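Local coordinates for protein Dot/Icm T4SS effector (Legionella pneumophila, PDB 6VVE) that acts as a secreted effector kinase that is activated by host inositol hexakisphosphate and binds ADP and manganese, at residues Leu132-Asn137 with Tyr142-Lys147; Lys27-Asn32 with Val38-Asp43. One frame throughout, in Å; residues are numbered along the deposited sequence.

Contact 1: residues Leu132-Asn137 with Tyr142-Lys147; sequences LWNIKN and YFYMPK. With IHP (inositol hexakisphosphate), chain B; ADP (adenosine-5'-diphosphate), chain C.
Phe143 turns an edge of its ring to one face of Trp133, an edge-to-face pair with planes at 57°. Phe143 CD1 lies 3.4 Å from Trp133 NE1. Phe143 CB makes a CH-pi contact over the six-membered ring of Trp133, 3.6 Å from its centroid. Phe143 CG sits anti to the backbone N (chi1 -170°), which brings the phenyl ring across to the partner strand, where Leu132 N lies over one of its faces. Trp133 NE1 itself is hydrogen-bonded to Asp207 O.

On the other side of the sheet, Asn134 and Tyr142 run side by side with amide and ring planes nearly parallel. Asn134 CB is 3.2 Å from Tyr142 CE1. Tyr142 CE1 in turn lies over a face of the Tyr144 ring, and a phosphate oxygen, IHP O45, stands at that ring's edge. Both tyrosine hydroxyls bond to one water, which also accepts from Lys136 NZ and lies close to O35 and O43 of IHP. Lys136 reaches out extended, and its NZ bonds O43 of IHP at 2.7 Å, O35 at 2.8 Å and O44 at 2.9 Å. Its ammonium group thus meets three different phosphates and probably offsets part of their negative charge. Asn134 ND2 adds a weak bond to IHP O35.

The backbones pair as antiparallel strands. Asn134 N gives a 2.7 Å bond to Tyr142 O, while the return bond from Tyr142 N to Asn134 O is weak. Leu132 and Tyr144 exchange two more. Past the paired part, Pro146 O accepts from ADP N6 at 3.1 Å, and Ile148 N also bonds the nucleotide. This is the beta hairpin at the edge of a kinase N-lobe sheet. Its second strand leads into the adenine-binding hinge, with Met145 at a position consistent with the gatekeeper.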
loop_
_atom_site.group_PDB
_atom_site.type_symbol
_atom_site.label_atom_id
_atom_site.label_comp_id
_atom_site.label_asym_id
_atom_site.label_seq_id
_atom_site.Cartn_x
_atom_site.Cartn_y
_atom_site.Cartn_z
ATOM N N LEU A 132 3.966 7.591 -10.043
ATOM C CA LEU A 132 3.415 8.889 -10.409
ATOM C C LEU A 132 2.829 8.838 -11.814
ATOM O O LEU A 132 3.309 8.102 -12.683
ATOM C CB LEU A 132 4.480 9.992 -10.343
ATOM C CG LEU A 132 5.173 10.171 -8.996
ATOM C CD1 LEU A 132 6.350 11.137 -9.132
ATOM C CD2 LEU A 132 4.192 10.657 -7.947
ATOM N N TRP A 133 1.784 9.637 -12.021
ATOM C CA TRP A 133 1.135 9.754 -13.316
ATOM C C TRP A 133 1.856 10.824 -14.129
ATOM O O TRP A 133 1.944 11.983 -13.702
ATOM C CB TRP A 133 -0.339 10.116 -13.148
ATOM C CG TRP A 133 -1.182 9.005 -12.622
ATOM C CD1 TRP A 133 -1.579 8.818 -11.329
ATOM C CD2 TRP A 133 -1.736 7.921 -13.377
ATOM N NE1 TRP A 133 -2.350 7.682 -11.237
ATOM C CE2 TRP A 133 -2.466 7.116 -12.478
ATOM C CE3 TRP A 133 -1.690 7.556 -14.722
ATOM C CZ2 TRP A 133 -3.136 5.966 -12.883
ATOM C CZ3 TRP A 133 -2.366 6.414 -15.123
ATOM C CH2 TRP A 133 -3.078 5.634 -14.205
ATOM N N ASN A 134 2.370 10.434 -15.290
ATOM C CA ASN A 134 2.992 11.376 -16.209
ATOM C C ASN A 134 1.904 12.063 -17.021
ATOM O O ASN A 134 1.079 11.396 -17.664
ATOM C CB ASN A 134 3.978 10.654 -17.122
ATOM C CG ASN A 134 4.861 11.617 -17.894
ATOM O OD1 ASN A 134 4.388 12.359 -18.761
ATOM N ND2 ASN A 134 6.154 11.606 -17.586
ATOM N N ILE A 135 1.904 13.395 -17.002
ATOM C CA ILE A 135 0.796 14.157 -17.561
ATOM C C ILE A 135 1.275 15.241 -18.516
ATOM O O ILE A 135 0.536 16.191 -18.808
ATOM C CB ILE A 135 -0.044 14.781 -16.423
ATOM C CG1 ILE A 135 0.827 15.768 -15.633
ATOM C CG2 ILE A 135 -0.597 13.704 -15.519
ATOM C CD1 ILE A 135 0.162 16.338 -14.412
ATOM N N LYS A 136 2.502 15.110 -19.018
ATOM C CA LYS A 136 3.009 16.130 -19.934
ATOM C C LYS A 136 2.200 16.142 -21.229
ATOM O O LYS A 136 2.129 17.167 -21.911
ATOM C CB LYS A 136 4.495 15.916 -20.216
ATOM C CG LYS A 136 4.856 14.635 -20.954
ATOM C CD LYS A 136 6.349 14.357 -20.807
ATOM C CE LYS A 136 6.773 13.122 -21.592
ATOM N NZ LYS A 136 8.230 12.839 -21.440
ATOM N N ASN A 137 1.582 15.014 -21.586
ATOM C CA ASN A 137 0.557 14.952 -22.629
ATOM C C ASN A 137 -0.743 14.532 -21.948
ATOM O O ASN A 137 -0.867 13.388 -21.494
ATOM C CB ASN A 137 0.937 13.970 -23.739
ATOM C CG ASN A 137 -0.079 13.949 -24.877
ATOM O OD1 ASN A 137 -1.265 14.227 -24.677
ATOM N ND2 ASN A 137 0.383 13.613 -26.078
ATOM N N TYR A 142 0.104 8.137 -18.278
ATOM C CA TYR A 142 0.558 6.810 -17.888
ATOM C C TYR A 142 1.243 6.899 -16.537
ATOM O O TYR A 142 1.701 7.967 -16.123
ATOM C CB TYR A 142 1.508 6.211 -18.933
ATOM C CG TYR A 142 2.567 7.167 -19.417
ATOM C CD1 TYR A 142 3.739 7.361 -18.695
ATOM C CD2 TYR A 142 2.404 7.868 -20.601
ATOM C CE1 TYR A 142 4.715 8.234 -19.140
ATOM C CE2 TYR A 142 3.379 8.741 -21.055
ATOM C CZ TYR A 142 4.529 8.921 -20.322
ATOM O OH TYR A 142 5.503 9.786 -20.773
ATOM N N PHE A 143 1.317 5.750 -15.863
ATOM C CA PHE A 143 1.759 5.656 -14.474
ATOM C C PHE A 143 3.112 4.960 -14.436
ATOM O O PHE A 143 3.202 3.762 -14.720
ATOM C CB PHE A 143 0.720 4.902 -13.641
ATOM C CG PHE A 143 0.961 4.949 -12.159
ATOM C CD1 PHE A 143 0.646 6.086 -11.428
ATOM C CD2 PHE A 143 1.482 3.852 -11.493
ATOM C CE1 PHE A 143 0.864 6.130 -10.062
ATOM C CE2 PHE A 143 1.700 3.892 -10.131
ATOM C CZ PHE A 143 1.394 5.029 -9.414
ATOM N N TYR A 144 4.157 5.710 -14.078
ATOM C CA TYR A 144 5.482 5.133 -13.902
ATOM C C TYR A 144 5.608 4.545 -12.501
ATOM O O TYR A 144 5.083 5.101 -11.529
ATOM C CB TYR A 144 6.575 6.181 -14.103
ATOM C CG TYR A 144 7.004 6.437 -15.533
ATOM C CD1 TYR A 144 6.917 5.447 -16.506
ATOM C CD2 TYR A 144 7.517 7.672 -15.903
ATOM C CE1 TYR A 144 7.319 5.682 -17.809
ATOM C CE2 TYR A 144 7.925 7.920 -17.208
ATOM C CZ TYR A 144 7.822 6.921 -18.155
ATOM O OH TYR A 144 8.226 7.165 -19.446
HETATM N N MSE A 145 6.326 3.431 -12.395
HETATM C CA MSE A 145 6.595 2.806 -11.098
HETATM C C MSE A 145 7.724 1.791 -11.203
HETATM O O MSE A 145 8.007 1.298 -12.277
HETATM C CB MSE A 145 5.336 2.123 -10.559
HETATM C CG MSE A 145 4.841 0.993 -11.444
HETATM SE SE MSE A 145 3.175 0.203 -10.809
HETATM C CE MSE A 145 2.403 -0.220 -12.562
ATOM N N PRO A 146 8.370 1.491 -10.076
ATOM C CA PRO A 146 9.424 0.469 -10.090
ATOM C C PRO A 146 8.877 -0.860 -10.588
ATOM O O PRO A 146 7.798 -1.305 -10.179
ATOM C CB PRO A 146 9.868 0.379 -8.625
ATOM C CG PRO A 146 9.460 1.710 -8.013
ATOM C CD PRO A 146 8.204 2.122 -8.748
ATOM N N LYS A 147 9.628 -1.491 -11.489
ATOM C CA LYS A 147 9.283 -2.828 -11.952
ATOM C C LYS A 147 9.819 -3.856 -10.963
ATOM O O LYS A 147 11.015 -3.859 -10.644
ATOM C CB LYS A 147 9.852 -3.089 -13.346
ATOM C CG LYS A 147 9.900 -4.566 -13.716
ATOM C CD LYS A 147 10.173 -4.776 -15.195
ATOM C CE LYS A 147 10.216 -6.267 -15.545
ATOM N NZ LYS A 147 11.387 -6.967 -14.934
HETATM C C1 IHP B . 12.726 8.364 -19.771
HETATM C C2 IHP B . 13.156 8.914 -21.142
HETATM C C3 IHP B . 12.183 9.983 -21.645
HETATM C C4 IHP B . 12.045 11.119 -20.623
HETATM C C5 IHP B . 11.501 10.563 -19.292
HETATM C C6 IHP B . 12.389 9.450 -18.740
HETATM O O11 IHP B . 13.788 7.595 -19.237
HETATM P P1 IHP B . 13.633 5.970 -19.181
HETATM O O21 IHP B . 14.109 5.468 -17.840
HETATM O O31 IHP B . 12.191 5.581 -19.407
HETATM O O41 IHP B . 14.490 5.351 -20.283
HETATM O O12 IHP B . 13.182 7.835 -22.045
HETATM P P2 IHP B . 14.543 7.588 -22.947
HETATM O O22 IHP B . 15.645 8.496 -22.469
HETATM O O32 IHP B . 14.973 6.156 -22.793
HETATM O O42 IHP B . 14.230 7.885 -24.390
HETATM O O13 IHP B . 10.930 9.384 -21.809
HETATM P P3 IHP B . 10.038 9.679 -23.155
HETATM O O23 IHP B . 10.894 10.373 -24.200
HETATM O O33 IHP B . 9.534 8.348 -23.700
HETATM O O43 IHP B . 8.849 10.550 -22.812
HETATM O O14 IHP B . 11.174 12.090 -21.112
HETATM P P4 IHP B . 11.680 13.658 -21.053
HETATM O O24 IHP B . 12.920 13.832 -21.889
HETATM O O34 IHP B . 12.018 14.010 -19.614
HETATM O O44 IHP B . 10.590 14.565 -21.568
HETATM O O15 IHP B . 11.446 11.593 -18.354
HETATM P P5 IHP B . 9.982 12.128 -17.849
HETATM O O25 IHP B . 10.066 13.612 -17.554
HETATM O O35 IHP B . 8.941 11.894 -18.912
HETATM O O45 IHP B . 9.596 11.374 -16.595
HETATM O O16 IHP B . 11.715 8.824 -17.667
HETATM P P6 IHP B . 12.286 9.018 -16.133
HETATM O O26 IHP B . 12.409 7.668 -15.459
HETATM O O36 IHP B . 13.636 9.690 -16.168
HETATM O O46 IHP B . 11.310 9.891 -15.370
HETATM P PB ADP C . -5.086 -5.354 -11.399
HETATM O O1B ADP C . -5.368 -6.048 -10.081
HETATM O O2B ADP C . -4.896 -6.306 -12.551
HETATM O O3B ADP C . -5.997 -4.177 -11.701
HETATM P PA ADP C . -2.755 -4.040 -12.356
HETATM O O1A ADP C . -1.982 -2.910 -11.729
HETATM O O2A ADP C . -3.648 -3.767 -13.536
HETATM O O3A ADP C . -3.632 -4.685 -11.170
HETATM O "O5'" ADP C . -1.684 -5.155 -12.771
HETATM C "C5'" ADP C . -1.992 -6.186 -13.694
HETATM C "C4'" ADP C . -0.796 -7.088 -13.855
HETATM O "O4'" ADP C . 0.348 -6.373 -14.361
HETATM C "C3'" ADP C . -0.348 -7.753 -12.531
HETATM O "O3'" ADP C . -0.991 -8.971 -12.269
HETATM C "C2'" ADP C . 1.171 -7.929 -12.743
HETATM O "O2'" ADP C . 1.444 -9.206 -13.288
HETATM C "C1'" ADP C . 1.559 -6.822 -13.740
HETATM N N9 ADP C . 2.202 -5.735 -12.974
HETATM C C8 ADP C . 1.556 -4.684 -12.425
HETATM N N7 ADP C . 2.429 -3.871 -11.776
HETATM C C5 ADP C . 3.652 -4.410 -11.914
HETATM C C6 ADP C . 5.016 -4.059 -11.476
HETATM N N6 ADP C . 5.226 -2.940 -10.757
HETATM N N1 ADP C . 6.034 -4.885 -11.825
HETATM C C2 ADP C . 5.824 -6.009 -12.551
HETATM N N3 ADP C . 4.604 -6.379 -12.979
HETATM C C4 ADP C . 3.502 -5.637 -12.702
HETATM O O HOH W 1 7.919 9.925 -20.213
#

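Contact 2: residues Lys27-Asn32 with Val38-Asp43; sequences KIYRYN and VRFEND. With IHP (inositol hexakisphosphate), chain B.
Lys27 faces Val38 as an antiparallel hydrogen-bonded pair in the beta hairpin of strands 26-30 and 34-41. The hairpin forms the middle of a four-stranded antiparallel sheet. Lys27 N donates a hydrogen bond to Val38 O at 2.9 Å. Val38 N returns a nearly straight bond to Lys27 O, 2.8 Å long with an angle of 173° at the hydrogen. The lysine chain bends at its second torsion (chi2 -74°), and its CG rests against the Phe40 ring, 3.5 Å from CE1. Beyond that point the chain leads away from Phe40, and NZ forms a salt bridge with Glu21.

Ile28 turns the other way. Its backbone bonds to Leu14, and its N also reaches Thr15 OG1, so the chain before the hairpin is tied to this strand.

Tyr29 comes back toward the second strand. Val38 CG2 meets the edge of its ring, near the ring plane, 3.7 Å from CD2. The tyrosine and valine side chains cross at about a right angle. The hydroxyl end approaches the edge of Phe40, with OH 3.9 Å from CZ. Phe40 therefore touches both Lys27 and Tyr29.

Arg30 leaves the hairpin for the ligand. Its CG is anti to the backbone N (chi1 -169°) and its chain bends at the third torsion, which carries the guanidinium to inositol hexakisphosphate. Arg30 NH1 donates a hydrogen bond to IHP O36, which lies at the edge of the guanidinium near its plane, 2.9 Å away.

Arg39 and Glu41, two residues apart on the second strand, form a salt bridge on the same face, with Arg39 NH1 2.6 Å from Glu41 OE2.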
loop_
_atom_site.group_PDB
_atom_site.type_symbol
_atom_site.label_atom_id
_atom_site.label_comp_id
_atom_site.label_asym_id
_atom_site.label_seq_id
_atom_site.Cartn_x
_atom_site.Cartn_y
_atom_site.Cartn_z
ATOM N N LYS A 27 8.585 18.938 -5.402
ATOM C CA LYS A 27 9.277 18.993 -6.683
ATOM C C LYS A 27 9.753 17.592 -7.034
ATOM O O LYS A 27 10.042 16.783 -6.144
ATOM C CB LYS A 27 10.471 19.951 -6.654
ATOM C CG LYS A 27 10.113 21.411 -6.425
ATOM C CD LYS A 27 9.483 22.039 -7.664
ATOM C CE LYS A 27 9.136 23.504 -7.415
ATOM N NZ LYS A 27 8.481 24.143 -8.591
ATOM N N ILE A 28 9.864 17.323 -8.334
ATOM C CA ILE A 28 10.355 16.048 -8.844
ATOM C C ILE A 28 11.683 16.298 -9.545
ATOM O O ILE A 28 11.774 17.169 -10.426
ATOM C CB ILE A 28 9.353 15.394 -9.810
ATOM C CG1 ILE A 28 7.981 15.251 -9.153
ATOM C CG2 ILE A 28 9.879 14.043 -10.271
ATOM C CD1 ILE A 28 7.966 14.369 -7.929
ATOM N N TYR A 29 12.712 15.537 -9.157
ATOM C CA TYR A 29 14.046 15.693 -9.712
ATOM C C TYR A 29 14.594 14.340 -10.143
ATOM O O TYR A 29 14.402 13.333 -9.450
ATOM C CB TYR A 29 15.021 16.315 -8.700
ATOM C CG TYR A 29 14.643 17.692 -8.218
ATOM C CD1 TYR A 29 14.884 18.811 -9.005
ATOM C CD2 TYR A 29 14.062 17.880 -6.970
ATOM C CE1 TYR A 29 14.553 20.083 -8.562
ATOM C CE2 TYR A 29 13.729 19.141 -6.519
ATOM C CZ TYR A 29 13.975 20.239 -7.321
ATOM O OH TYR A 29 13.632 21.492 -6.873
ATOM N N ARG A 30 15.289 14.332 -11.280
ATOM C CA ARG A 30 16.100 13.198 -11.704
ATOM C C ARG A 30 17.548 13.494 -11.337
ATOM O O ARG A 30 18.125 14.477 -11.818
ATOM C CB ARG A 30 15.959 12.940 -13.203
ATOM C CG ARG A 30 16.583 11.616 -13.650
ATOM C CD ARG A 30 16.410 11.363 -15.157
ATOM N NE ARG A 30 16.514 12.587 -15.943
ATOM C CZ ARG A 30 15.536 13.091 -16.692
ATOM N NH1 ARG A 30 14.372 12.474 -16.797
ATOM N NH2 ARG A 30 15.737 14.217 -17.359
ATOM N N TYR A 31 18.132 12.654 -10.485
ATOM C CA TYR A 31 19.501 12.843 -10.021
ATOM C C TYR A 31 20.224 11.507 -10.040
ATOM O O TYR A 31 19.856 10.588 -9.306
ATOM C CB TYR A 31 19.523 13.452 -8.611
ATOM C CG TYR A 31 20.879 13.400 -7.937
ATOM C CD1 TYR A 31 21.912 14.238 -8.342
ATOM C CD2 TYR A 31 21.125 12.516 -6.895
ATOM C CE1 TYR A 31 23.151 14.193 -7.729
ATOM C CE2 TYR A 31 22.359 12.465 -6.275
ATOM C CZ TYR A 31 23.368 13.307 -6.697
ATOM O OH TYR A 31 24.598 13.259 -6.083
ATOM N N ASN A 32 21.255 11.408 -10.870
ATOM C CA ASN A 32 22.063 10.197 -10.998
ATOM C C ASN A 32 21.180 8.967 -11.206
ATOM O O ASN A 32 21.181 8.020 -10.419
ATOM C CB ASN A 32 22.973 10.018 -9.778
ATOM C CG ASN A 32 24.122 11.010 -9.760
ATOM O OD1 ASN A 32 24.502 11.560 -10.798
ATOM N ND2 ASN A 32 24.690 11.240 -8.579
ATOM N N VAL A 38 10.828 15.633 -3.700
ATOM C CA VAL A 38 11.385 16.454 -2.632
ATOM C C VAL A 38 10.287 17.352 -2.082
ATOM O O VAL A 38 9.595 18.033 -2.850
ATOM C CB VAL A 38 12.569 17.303 -3.134
ATOM C CG1 VAL A 38 13.067 18.232 -2.030
ATOM C CG2 VAL A 38 13.697 16.412 -3.630
ATOM N N ARG A 39 10.128 17.355 -0.756
ATOM C CA ARG A 39 9.154 18.214 -0.099
ATOM C C ARG A 39 9.860 19.388 0.563
ATOM O O ARG A 39 11.035 19.304 0.938
ATOM C CB ARG A 39 8.340 17.440 0.936
ATOM C CG ARG A 39 9.124 16.927 2.127
ATOM C CD ARG A 39 8.206 16.226 3.127
ATOM N NE ARG A 39 8.890 15.886 4.373
ATOM C CZ ARG A 39 9.009 16.708 5.408
ATOM N NH1 ARG A 39 8.487 17.924 5.357
ATOM N NH2 ARG A 39 9.650 16.313 6.500
ATOM N N PHE A 40 9.127 20.492 0.701
ATOM C CA PHE A 40 9.675 21.750 1.187
ATOM C C PHE A 40 8.891 22.245 2.391
ATOM O O PHE A 40 7.680 22.034 2.490
ATOM C CB PHE A 40 9.639 22.829 0.091
ATOM C CG PHE A 40 10.523 22.531 -1.086
ATOM C CD1 PHE A 40 10.186 21.538 -1.995
ATOM C CD2 PHE A 40 11.695 23.247 -1.285
ATOM C CE1 PHE A 40 10.993 21.260 -3.068
ATOM C CE2 PHE A 40 12.514 22.972 -2.369
ATOM C CZ PHE A 40 12.164 21.978 -3.259
ATOM N N GLU A 41 9.599 22.911 3.309
ATOM C CA GLU A 41 8.988 23.657 4.396
ATOM C C GLU A 41 9.690 25.004 4.490
ATOM O O GLU A 41 10.924 25.076 4.430
ATOM C CB GLU A 41 9.096 22.924 5.741
ATOM C CG GLU A 41 8.423 21.569 5.780
ATOM C CD GLU A 41 8.514 20.924 7.164
ATOM O OE1 GLU A 41 8.527 21.663 8.156
ATOM O OE2 GLU A 41 8.572 19.682 7.252
ATOM N N ASN A 42 8.904 26.067 4.648
ATOM C CA ASN A 42 9.450 27.414 4.803
ATOM C C ASN A 42 10.417 27.742 3.671
ATOM O O ASN A 42 11.495 28.287 3.891
ATOM C CB ASN A 42 10.129 27.570 6.163
ATOM C CG ASN A 42 9.185 27.294 7.320
ATOM O OD1 ASN A 42 8.016 27.688 7.291
ATOM N ND2 ASN A 42 9.684 26.600 8.343
ATOM N N ASP A 43 10.028 27.375 2.451
ATOM C CA ASP A 43 10.772 27.696 1.229
ATOM C C ASP A 43 12.141 27.019 1.170
ATOM O O ASP A 43 13.043 27.508 0.486
ATOM C CB ASP A 43 10.950 29.217 1.070
ATOM C CG ASP A 43 9.633 29.947 0.920
ATOM O OD1 ASP A 43 8.746 29.436 0.197
ATOM O OD2 ASP A 43 9.484 31.026 1.527
HETATM C C1 IHP B . 12.726 8.364 -19.771
HETATM C C2 IHP B . 13.156 8.914 -21.142
HETATM C C3 IHP B . 12.183 9.983 -21.645
HETATM C C4 IHP B . 12.045 11.119 -20.623
HETATM C C5 IHP B . 11.501 10.563 -19.292
HETATM C C6 IHP B . 12.389 9.450 -18.740
HETATM O O11 IHP B . 13.788 7.595 -19.237
HETATM P P1 IHP B . 13.633 5.970 -19.181
HETATM O O21 IHP B . 14.109 5.468 -17.840
HETATM O O31 IHP B . 12.191 5.581 -19.407
HETATM O O41 IHP B . 14.490 5.351 -20.283
HETATM O O12 IHP B . 13.182 7.835 -22.045
HETATM P P2 IHP B . 14.543 7.588 -22.947
HETATM O O22 IHP B . 15.645 8.496 -22.469
HETATM O O32 IHP B . 14.973 6.156 -22.793
HETATM O O42 IHP B . 14.230 7.885 -24.390
HETATM O O13 IHP B . 10.930 9.384 -21.809
HETATM P P3 IHP B . 10.038 9.679 -23.155
HETATM O O23 IHP B . 10.894 10.373 -24.200
HETATM O O33 IHP B . 9.534 8.348 -23.700
HETATM O O43 IHP B . 8.849 10.550 -22.812
HETATM O O14 IHP B . 11.174 12.090 -21.112
HETATM P P4 IHP B . 11.680 13.658 -21.053
HETATM O O24 IHP B . 12.920 13.832 -21.889
HETATM O O34 IHP B . 12.018 14.010 -19.614
HETATM O O44 IHP B . 10.590 14.565 -21.568
HETATM O O15 IHP B . 11.446 11.593 -18.354
HETATM P P5 IHP B . 9.982 12.128 -17.849
HETATM O O25 IHP B . 10.066 13.612 -17.554
HETATM O O35 IHP B . 8.941 11.894 -18.912
HETATM O O45 IHP B . 9.596 11.374 -16.595
HETATM O O16 IHP B . 11.715 8.824 -17.667
HETATM P P6 IHP B . 12.286 9.018 -16.133
HETATM O O26 IHP B . 12.409 7.668 -15.459
HETATM O O36 IHP B . 13.636 9.690 -16.168
HETATM O O46 IHP B . 11.310 9.891 -15.370
#

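How the contacts relate
Contact 1 is buried and lies in the five-stranded N-lobe sheet. Contact 2 is only partly buried and belongs to a separate four-stranded sheet earlier in the chain. Both are antiparallel hairpins, with centres about 18 Å apart. They touch where Leu132 CD1 meets Ile28 CD1 at 3.8 Å. Aromatic rings and bonds to phosphate dominate contact 1. Between its two segments contact 2 has one backbone pair with mixed aliphatic and aromatic contacts, and its second strand carries a salt bridge within one segment. Both reach the same inositol hexakisphosphate, through Lys136 and Arg30, so the ligand bridges the two sheets. Residues 142-147 alone continue on to ADP.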